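Local structure of putative cytoplasmic protein (4HFL) at residues Leu102-Pro116 / Ser164-Lys176. The protein probably hydrolyses amide bonds of bacterial peptidoglycan as a type VI secretion system effector amidase, and is inhibited by its immunity protein Tai4. Numbering follows the deposited sequence.
Sequences LPTVLGKADISVSSP and SFIPTNATFWSLK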
ATOM      1  N   LEU A 102      -8.517   1.805   1.489  1.00 19.72           N
ATOM      2  CA  LEU A 102      -8.055   3.195   1.485  1.00 16.48           C
ATOM      3  C   LEU A 102      -9.139   4.293   1.343  1.00 17.14           C
ATOM      4  O   LEU A 102      -9.148   5.250   2.126  1.00 20.19           O
ATOM      5  CB  LEU A 102      -6.914   3.370   0.470  1.00 13.38           C
ATOM      6  CG  LEU A 102      -5.629   2.749   1.020  1.00 21.00           C
ATOM      7  CD1 LEU A 102      -4.581   2.562  -0.069  1.00 18.04           C
ATOM      8  CD2 LEU A 102      -5.086   3.637   2.147  1.00 24.23           C
ATOM      9  N   PRO A 103     -10.052   4.176   0.358  1.00 26.31           N
ATOM     10  CA  PRO A 103     -11.039   5.264   0.280  1.00 27.88           C
ATOM     11  C   PRO A 103     -11.992   5.327   1.491  1.00 27.47           C
ATOM     12  O   PRO A 103     -12.518   6.398   1.805  1.00 24.17           O
ATOM     13  CB  PRO A 103     -11.813   4.950  -1.010  1.00 27.04           C
ATOM     14  CG  PRO A 103     -11.590   3.493  -1.257  1.00 29.93           C
ATOM     15  CD  PRO A 103     -10.192   3.225  -0.761  1.00 26.33           C
ATOM     16  N   THR A 104     -12.189   4.210   2.184  1.00 25.49           N
ATOM     17  CA  THR A 104     -13.113   4.205   3.321  1.00 28.79           C
ATOM     18  C   THR A 104     -12.572   5.001   4.490  1.00 29.44           C
ATOM     19  O   THR A 104     -13.329   5.367   5.387  1.00 30.23           O
ATOM     20  CB  THR A 104     -13.428   2.780   3.805  1.00 29.10           C
ATOM     21  OG1 THR A 104     -12.296   2.253   4.507  1.00 26.78           O
ATOM     22  CG2 THR A 104     -13.762   1.875   2.614  1.00 26.71           C
ATOM     23  N   VAL A 105     -11.262   5.253   4.494  1.00 29.01           N
ATOM     24  CA  VAL A 105     -10.647   6.030   5.578  1.00 27.23           C
ATOM     25  C   VAL A 105     -10.090   7.392   5.134  1.00 23.48           C
ATOM     26  O   VAL A 105     -10.046   8.338   5.923  1.00 23.24           O
ATOM     27  CB  VAL A 105      -9.589   5.201   6.365  1.00 25.34           C
ATOM     28  CG1 VAL A 105     -10.283   4.120   7.182  1.00 29.42           C
ATOM     29  CG2 VAL A 105      -8.554   4.566   5.422  1.00 16.40           C
ATOM     30  N   LEU A 106      -9.710   7.504   3.863  1.00 22.01           N
ATOM     31  CA  LEU A 106      -9.167   8.761   3.345  1.00 19.11           C
ATOM     32  C   LEU A 106     -10.193   9.609   2.589  1.00 23.23           C
ATOM     33  O   LEU A 106      -9.950  10.798   2.335  1.00 22.78           O
ATOM     34  CB  LEU A 106      -7.978   8.485   2.422  1.00 18.18           C
ATOM     35  CG  LEU A 106      -6.872   7.645   3.028  1.00 15.06           C
ATOM     36  CD1 LEU A 106      -5.759   7.392   2.005  1.00 19.53           C
ATOM     37  CD2 LEU A 106      -6.319   8.364   4.273  1.00 19.04           C
ATOM     38  N   GLY A 107     -11.329   9.008   2.231  1.00 23.43           N
ATOM     39  CA  GLY A 107     -12.305   9.685   1.388  1.00 26.77           C
ATOM     40  C   GLY A 107     -12.004   9.405  -0.076  1.00 23.34           C
ATOM     41  O   GLY A 107     -11.080   8.650  -0.401  1.00 15.96           O
ATOM     42  N   LYS A 108     -12.777  10.000  -0.975  1.00 17.87           N
ATOM     43  CA  LYS A 108     -12.536   9.775  -2.394  1.00 21.07           C
ATOM     44  C   LYS A 108     -11.150  10.295  -2.799  1.00 17.01           C
ATOM     45  O   LYS A 108     -10.656  11.304  -2.260  1.00 17.78           O
ATOM     46  CB  LYS A 108     -13.643  10.406  -3.244  1.00 21.25           C
ATOM     47  CG  LYS A 108     -13.632   9.909  -4.705  1.00 25.15           C
ATOM     48  CD  LYS A 108     -14.788  10.494  -5.506  1.00 34.81           C
ATOM     49  CE  LYS A 108     -14.752  10.011  -6.954  1.00 38.55           C
ATOM     50  NZ  LYS A 108     -15.066   8.576  -7.080  1.00 47.83           N
ATOM     51  N   ALA A 109     -10.501   9.566  -3.705  1.00 17.61           N
ATOM     52  CA  ALA A 109      -9.198   9.966  -4.247  1.00 18.14           C
ATOM     53  C   ALA A 109      -9.232  11.334  -4.898  1.00 22.19           C
ATOM     54  O   ALA A 109     -10.234  11.726  -5.518  1.00 16.80           O
ATOM     55  CB  ALA A 109      -8.732   8.973  -5.246  1.00 13.58           C
ATOM     56  N   ASP A 110      -8.117  12.046  -4.771  1.00 16.55           N
ATOM     57  CA  ASP A 110      -7.954  13.327  -5.419  1.00 11.00           C
ATOM     58  C   ASP A 110      -7.804  13.148  -6.915  1.00 11.61           C
ATOM     59  O   ASP A 110      -8.225  14.005  -7.686  1.00 13.60           O
ATOM     60  CB  ASP A 110      -6.691  13.988  -4.890  1.00 11.67           C
ATOM     61  CG  ASP A 110      -6.852  14.449  -3.454  1.00 20.46           C
ATOM     62  OD1 ASP A 110      -7.917  15.034  -3.150  1.00 17.82           O
ATOM     63  OD2 ASP A 110      -5.938  14.197  -2.652  1.00 19.87           O
ATOM     64  N   ILE A 111      -7.156  12.059  -7.316  1.00 15.38           N
ATOM     65  CA  ILE A 111      -6.930  11.821  -8.742  1.00 15.26           C
ATOM     66  C   ILE A 111      -7.087  10.345  -9.030  1.00 19.59           C
ATOM     67  O   ILE A 111      -6.562   9.509  -8.303  1.00 21.52           O
ATOM     68  CB  ILE A 111      -5.495  12.240  -9.178  1.00 18.94           C
ATOM     69  CG1 ILE A 111      -5.280  13.748  -8.971  1.00 21.53           C
ATOM     70  CG2 ILE A 111      -5.227  11.865 -10.654  1.00 26.78           C
ATOM     71  CD1 ILE A 111      -3.825  14.185  -9.079  1.00 30.14           C
ATOM     72  N   SER A 112      -7.816  10.022 -10.091  1.00 17.91           N
ATOM     73  CA  SER A 112      -7.853   8.653 -10.606  1.00 15.71           C
ATOM     74  C   SER A 112      -7.871   8.753 -12.130  1.00 20.82           C
ATOM     75  O   SER A 112      -8.796   9.335 -12.696  1.00 19.76           O
ATOM     76  CB  SER A 112      -9.106   7.928 -10.100  1.00 15.68           C
ATOM     77  OG  SER A 112      -9.214   6.639 -10.670  1.00 23.55           O
ATOM     78  N   VAL A 113      -6.843   8.210 -12.787  1.00 14.52           N
ATOM     79  CA  VAL A 113      -6.716   8.338 -14.240  1.00 13.60           C
ATOM     80  C   VAL A 113      -6.382   7.009 -14.902  1.00 15.93           C
ATOM     81  O   VAL A 113      -5.670   6.175 -14.332  1.00 15.68           O
ATOM     82  CB  VAL A 113      -5.637   9.362 -14.638  1.00 16.42           C
ATOM     83  CG1 VAL A 113      -6.112  10.775 -14.305  1.00 17.37           C
ATOM     84  CG2 VAL A 113      -4.312   9.040 -13.895  1.00 16.29           C
ATOM     85  N   SER A 114      -6.920   6.813 -16.100  1.00 11.83           N
ATOM     86  CA  SER A 114      -6.570   5.651 -16.889  1.00 14.10           C
ATOM     87  C   SER A 114      -5.215   5.919 -17.541  1.00 18.87           C
ATOM     88  O   SER A 114      -4.753   7.071 -17.576  1.00 20.88           O
ATOM     89  CB  SER A 114      -7.654   5.375 -17.943  1.00 16.81           C
ATOM     90  OG  SER A 114      -7.892   6.522 -18.735  1.00 23.63           O
ATOM     91  N   SER A 115      -4.568   4.862 -18.020  1.00 21.84           N
ATOM     92  CA  SER A 115      -3.259   4.987 -18.671  1.00 34.34           C
ATOM     93  C   SER A 115      -2.318   5.947 -17.944  1.00 34.45           C
ATOM     94  O   SER A 115      -1.952   6.998 -18.486  1.00 34.17           O
ATOM     95  CB  SER A 115      -3.448   5.460 -20.105  1.00 40.59           C
ATOM     96  OG  SER A 115      -4.363   4.641 -20.807  1.00 39.26           O
ATOM     97  N   PRO A 116      -1.921   5.586 -16.716  1.00 26.66           N
ATOM     98  CA  PRO A 116      -1.210   6.500 -15.813  1.00 27.83           C
ATOM     99  C   PRO A 116       0.256   6.778 -16.176  1.00 27.12           C
ATOM    100  O   PRO A 116       1.034   5.843 -16.420  1.00 27.33           O
ATOM    101  CB  PRO A 116      -1.244   5.754 -14.489  1.00 24.20           C
ATOM    102  CG  PRO A 116      -1.252   4.292 -14.880  1.00 23.60           C
ATOM    103  CD  PRO A 116      -2.125   4.251 -16.121  1.00 22.00           C
ATOM    104  N   SER A 164       6.083  -7.979 -16.123  1.00 64.79           N
ATOM    105  CA  SER A 164       5.145  -8.034 -17.241  1.00 59.09           C
ATOM    106  C   SER A 164       3.777  -7.431 -16.888  1.00 56.08           C
ATOM    107  O   SER A 164       2.763  -7.804 -17.489  1.00 56.94           O
ATOM    108  CB  SER A 164       4.959  -9.485 -17.685  1.00 56.76           C
ATOM    109  OG  SER A 164       6.185 -10.187 -17.639  1.00 56.36           O
ATOM    110  N   PHE A 165       3.750  -6.502 -15.927  1.00 43.75           N
ATOM    111  CA  PHE A 165       2.484  -5.935 -15.425  1.00 39.24           C
ATOM    112  C   PHE A 165       2.052  -4.654 -16.149  1.00 31.16           C
ATOM    113  O   PHE A 165       2.736  -3.632 -16.081  1.00 35.26           O
ATOM    114  CB  PHE A 165       2.593  -5.687 -13.919  1.00 35.26           C
ATOM    115  CG  PHE A 165       1.530  -4.752 -13.347  1.00 36.87           C
ATOM    116  CD1 PHE A 165       0.327  -5.247 -12.886  1.00 37.00           C
ATOM    117  CD2 PHE A 165       1.772  -3.386 -13.216  1.00 38.47           C
ATOM    118  CE1 PHE A 165      -0.636  -4.394 -12.343  1.00 38.88           C
ATOM    119  CE2 PHE A 165       0.811  -2.526 -12.666  1.00 40.62           C
ATOM    120  CZ  PHE A 165      -0.388  -3.031 -12.232  1.00 36.99           C
ATOM    121  N   ILE A 166       0.908  -4.712 -16.825  1.00 26.84           N
ATOM    122  CA  ILE A 166       0.413  -3.587 -17.612  1.00 28.02           C
ATOM    123  C   ILE A 166      -0.524  -2.773 -16.747  1.00 28.17           C
ATOM    124  O   ILE A 166      -1.577  -3.263 -16.347  1.00 26.80           O
ATOM    125  CB  ILE A 166      -0.357  -4.039 -18.870  1.00 29.18           C
ATOM    126  CG1 ILE A 166       0.444  -5.073 -19.672  1.00 37.04           C
ATOM    127  CG2 ILE A 166      -0.696  -2.825 -19.739  1.00 29.77           C
ATOM    128  CD1 ILE A 166       1.663  -4.510 -20.385  1.00 38.71           C
ATOM    129  N   PRO A 167      -0.132  -1.526 -16.439  1.00 26.46           N
ATOM    130  CA  PRO A 167      -0.931  -0.613 -15.618  1.00 18.93           C
ATOM    131  C   PRO A 167      -2.045   0.064 -16.434  1.00 16.36           C
ATOM    132  O   PRO A 167      -1.820   0.488 -17.572  1.00 21.40           O
ATOM    133  CB  PRO A 167       0.107   0.409 -15.140  1.00 22.31           C
ATOM    134  CG  PRO A 167       1.090   0.468 -16.271  1.00 32.14           C
ATOM    135  CD  PRO A 167       1.149  -0.922 -16.857  1.00 29.25           C
ATOM    136  N   THR A 168      -3.241   0.162 -15.860  1.00 18.14           N
ATOM    137  CA  THR A 168      -4.377   0.748 -16.559  1.00 19.13           C
ATOM    138  C   THR A 168      -5.044   1.886 -15.790  1.00 18.04           C
ATOM    139  O   THR A 168      -5.878   2.603 -16.348  1.00 19.00           O
ATOM    140  CB  THR A 168      -5.429  -0.319 -16.921  1.00 23.58           C
ATOM    141  OG1 THR A 168      -5.864  -0.989 -15.732  1.00 24.19           O
ATOM    142  CG2 THR A 168      -4.832  -1.344 -17.887  1.00 23.27           C
ATOM    143  N   ASN A 169      -4.678   2.050 -14.515  1.00 18.58           N
ATOM    144  CA  ASN A 169      -5.201   3.129 -13.689  1.00 18.18           C
ATOM    145  C   ASN A 169      -4.176   3.519 -12.631  1.00 22.81           C
ATOM    146  O   ASN A 169      -3.383   2.675 -12.188  1.00 19.73           O
ATOM    147  CB  ASN A 169      -6.496   2.701 -12.973  1.00 19.18           C
ATOM    148  CG  ASN A 169      -7.030   3.785 -12.033  1.00 26.40           C
ATOM    149  OD1 ASN A 169      -6.599   3.905 -10.872  1.00 24.79           O
ATOM    150  ND2 ASN A 169      -7.953   4.593 -12.540  1.00 17.09           N
ATOM    151  N   ALA A 170      -4.181   4.791 -12.237  1.00 16.67           N
ATOM    152  CA  ALA A 170      -3.487   5.206 -11.012  1.00 15.52           C
ATOM    153  C   ALA A 170      -4.479   6.036 -10.242  1.00 21.09           C
ATOM    154  O   ALA A 170      -5.200   6.853 -10.831  1.00 18.78           O
ATOM    155  CB  ALA A 170      -2.258   6.011 -11.312  1.00 16.72           C
ATOM    156  N   THR A 171      -4.508   5.816  -8.931  1.00 18.76           N
ATOM    157  CA  THR A 171      -5.440   6.462  -8.021  1.00 17.63           C
ATOM    158  C   THR A 171      -4.595   6.980  -6.853  1.00 19.45           C
ATOM    159  O   THR A 171      -3.738   6.260  -6.326  1.00 16.38           O
ATOM    160  CB  THR A 171      -6.502   5.440  -7.539  1.00 20.28           C
ATOM    161  OG1 THR A 171      -7.308   5.030  -8.652  1.00 19.93           O
ATOM    162  CG2 THR A 171      -7.422   6.043  -6.492  1.00 19.95           C
ATOM    163  N   PHE A 172      -4.841   8.225  -6.463  1.00 21.27           N
ATOM    164  CA  PHE A 172      -3.905   8.993  -5.672  1.00 19.73           C
ATOM    165  C   PHE A 172      -4.593   9.929  -4.680  1.00 18.85           C
ATOM    166  O   PHE A 172      -5.560  10.634  -5.049  1.00 17.35           O
ATOM    167  CB  PHE A 172      -3.032   9.830  -6.611  1.00 18.67           C
ATOM    168  CG  PHE A 172      -2.218  10.885  -5.900  1.00 19.17           C
ATOM    169  CD1 PHE A 172      -0.978  10.568  -5.374  1.00 17.31           C
ATOM    170  CD2 PHE A 172      -2.688  12.186  -5.769  1.00 19.58           C
ATOM    171  CE1 PHE A 172      -0.222  11.528  -4.711  1.00 21.51           C
ATOM    172  CE2 PHE A 172      -1.938  13.159  -5.107  1.00 18.06           C
ATOM    173  CZ  PHE A 172      -0.701  12.825  -4.579  1.00 18.11           C
ATOM    174  N   TRP A 173      -4.061   9.944  -3.450  1.00 19.00           N
ATOM    175  CA  TRP A 173      -4.456  10.898  -2.392  1.00 19.86           C
ATOM    176  C   TRP A 173      -3.264  11.737  -1.970  1.00 19.78           C
ATOM    177  O   TRP A 173      -2.200  11.197  -1.632  1.00 15.20           O
ATOM    178  CB  TRP A 173      -4.950  10.166  -1.132  1.00 16.66           C
ATOM    179  CG  TRP A 173      -6.229   9.365  -1.287  1.00 13.41           C
ATOM    180  CD1 TRP A 173      -7.475   9.749  -0.902  1.00 15.86           C
ATOM    181  CD2 TRP A 173      -6.362   8.040  -1.821  1.00 17.30           C
ATOM    182  NE1 TRP A 173      -8.387   8.760  -1.192  1.00 17.21           N
ATOM    183  CE2 TRP A 173      -7.729   7.698  -1.748  1.00 19.15           C
ATOM    184  CE3 TRP A 173      -5.461   7.110  -2.363  1.00 18.54           C
ATOM    185  CZ2 TRP A 173      -8.220   6.469  -2.202  1.00 21.53           C
ATOM    186  CZ3 TRP A 173      -5.949   5.895  -2.808  1.00 23.83           C
ATOM    187  CH2 TRP A 173      -7.320   5.586  -2.732  1.00 23.23           C
ATOM    188  N   SER A 174      -3.439  13.056  -1.949  1.00 17.57           N
ATOM    189  CA  SER A 174      -2.396  13.953  -1.453  1.00 14.79           C
ATOM    190  C   SER A 174      -2.213  13.790   0.053  1.00 16.99           C
ATOM    191  O   SER A 174      -3.191  13.663   0.803  1.00 16.07           O
ATOM    192  CB  SER A 174      -2.758  15.423  -1.752  1.00 24.00           C
ATOM    193  OG  SER A 174      -2.532  15.732  -3.110  1.00 28.64           O
ATOM    194  N   LEU A 175      -0.961  13.809   0.495  1.00 16.04           N
ATOM    195  CA  LEU A 175      -0.671  13.886   1.921  1.00 16.93           C
ATOM    196  C   LEU A 175       0.137  15.143   2.188  1.00 17.51           C
ATOM    197  O   LEU A 175       1.028  15.491   1.392  1.00 21.28           O
ATOM    198  CB  LEU A 175       0.079  12.635   2.402  1.00 19.41           C
ATOM    199  CG  LEU A 175      -0.596  11.258   2.252  1.00 15.71           C
ATOM    200  CD1 LEU A 175       0.293  10.177   2.851  1.00 13.86           C
ATOM    201  CD2 LEU A 175      -1.985  11.200   2.894  1.00 13.22           C
ATOM    202  N   LYS A 176      -0.188  15.841   3.287  1.00 13.60           N
ATOM    203  CA  LYS A 176       0.611  16.971   3.739  1.00 18.94           C
ATOM    204  C   LYS A 176       1.692  16.508   4.711  1.00 19.43           C
ATOM    205  O   LYS A 176       2.786  17.038   4.672  1.00 29.84           O
ATOM    206  CB  LYS A 176      -0.260  18.026   4.412  1.00 27.39           C
ATOM    207  CG  LYS A 176      -0.875  19.004   3.434  1.00 39.38           C
ATOM    208  CD  LYS A 176      -0.151  20.357   3.465  1.00 38.59           C
ATOM    209  CE  LYS A 176      -0.388  21.065   4.790  1.00 38.90           C
ATOM    210  NZ  LYS A 176      -0.051  22.522   4.760  1.00 39.41           N
TER
HETATM  211  O   HOH W   1      -5.091   2.314 -19.582  1.00 29.93           O
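The indole of Trp173 lies between Leu106 and Ala109, with Leu106 CB and CD1 on one face and Ala109 CA on the opposite one, 3.7 Å from the centroid of the five-membered ring. Trp173 NE1 spends its proton on Gly107 O (2.8 Å, 167°), which lies close to the indole plane although the donor stands above the carbonyl plane; the positive-phi Gly107 ends helix 95-106. Leu102 CB and Pro103 meet the six-membered ring. Further along, Asp110 OD2 accepts from Ser174 N (2.8 Å, 172°) and forms a salt bridge with Arg18, whose NH1 also bonds Ser174 O. Phe172 O takes Ile111 N at 3.1 Å and, weakly, Asp110 N, while Phe172 N donates to Ile111 O. Val113 and Ala170 exchange two backbone bonds, and Ser115 N reaches Thr168 O. Ser112 OG, anti to its own backbone N (chi1 175°), is turned to Thr171 OG1 and donates to it (3.2 Å). A water joins Ser115 OG to Thr168 O, weakly on the latter side. This is an antiparallel edge-strand pairing with a classic beta bulge at Asp110 and Ile111, placing strand 111-114 at the border of the four-stranded sheet in this amidase of the CA peptidase clan.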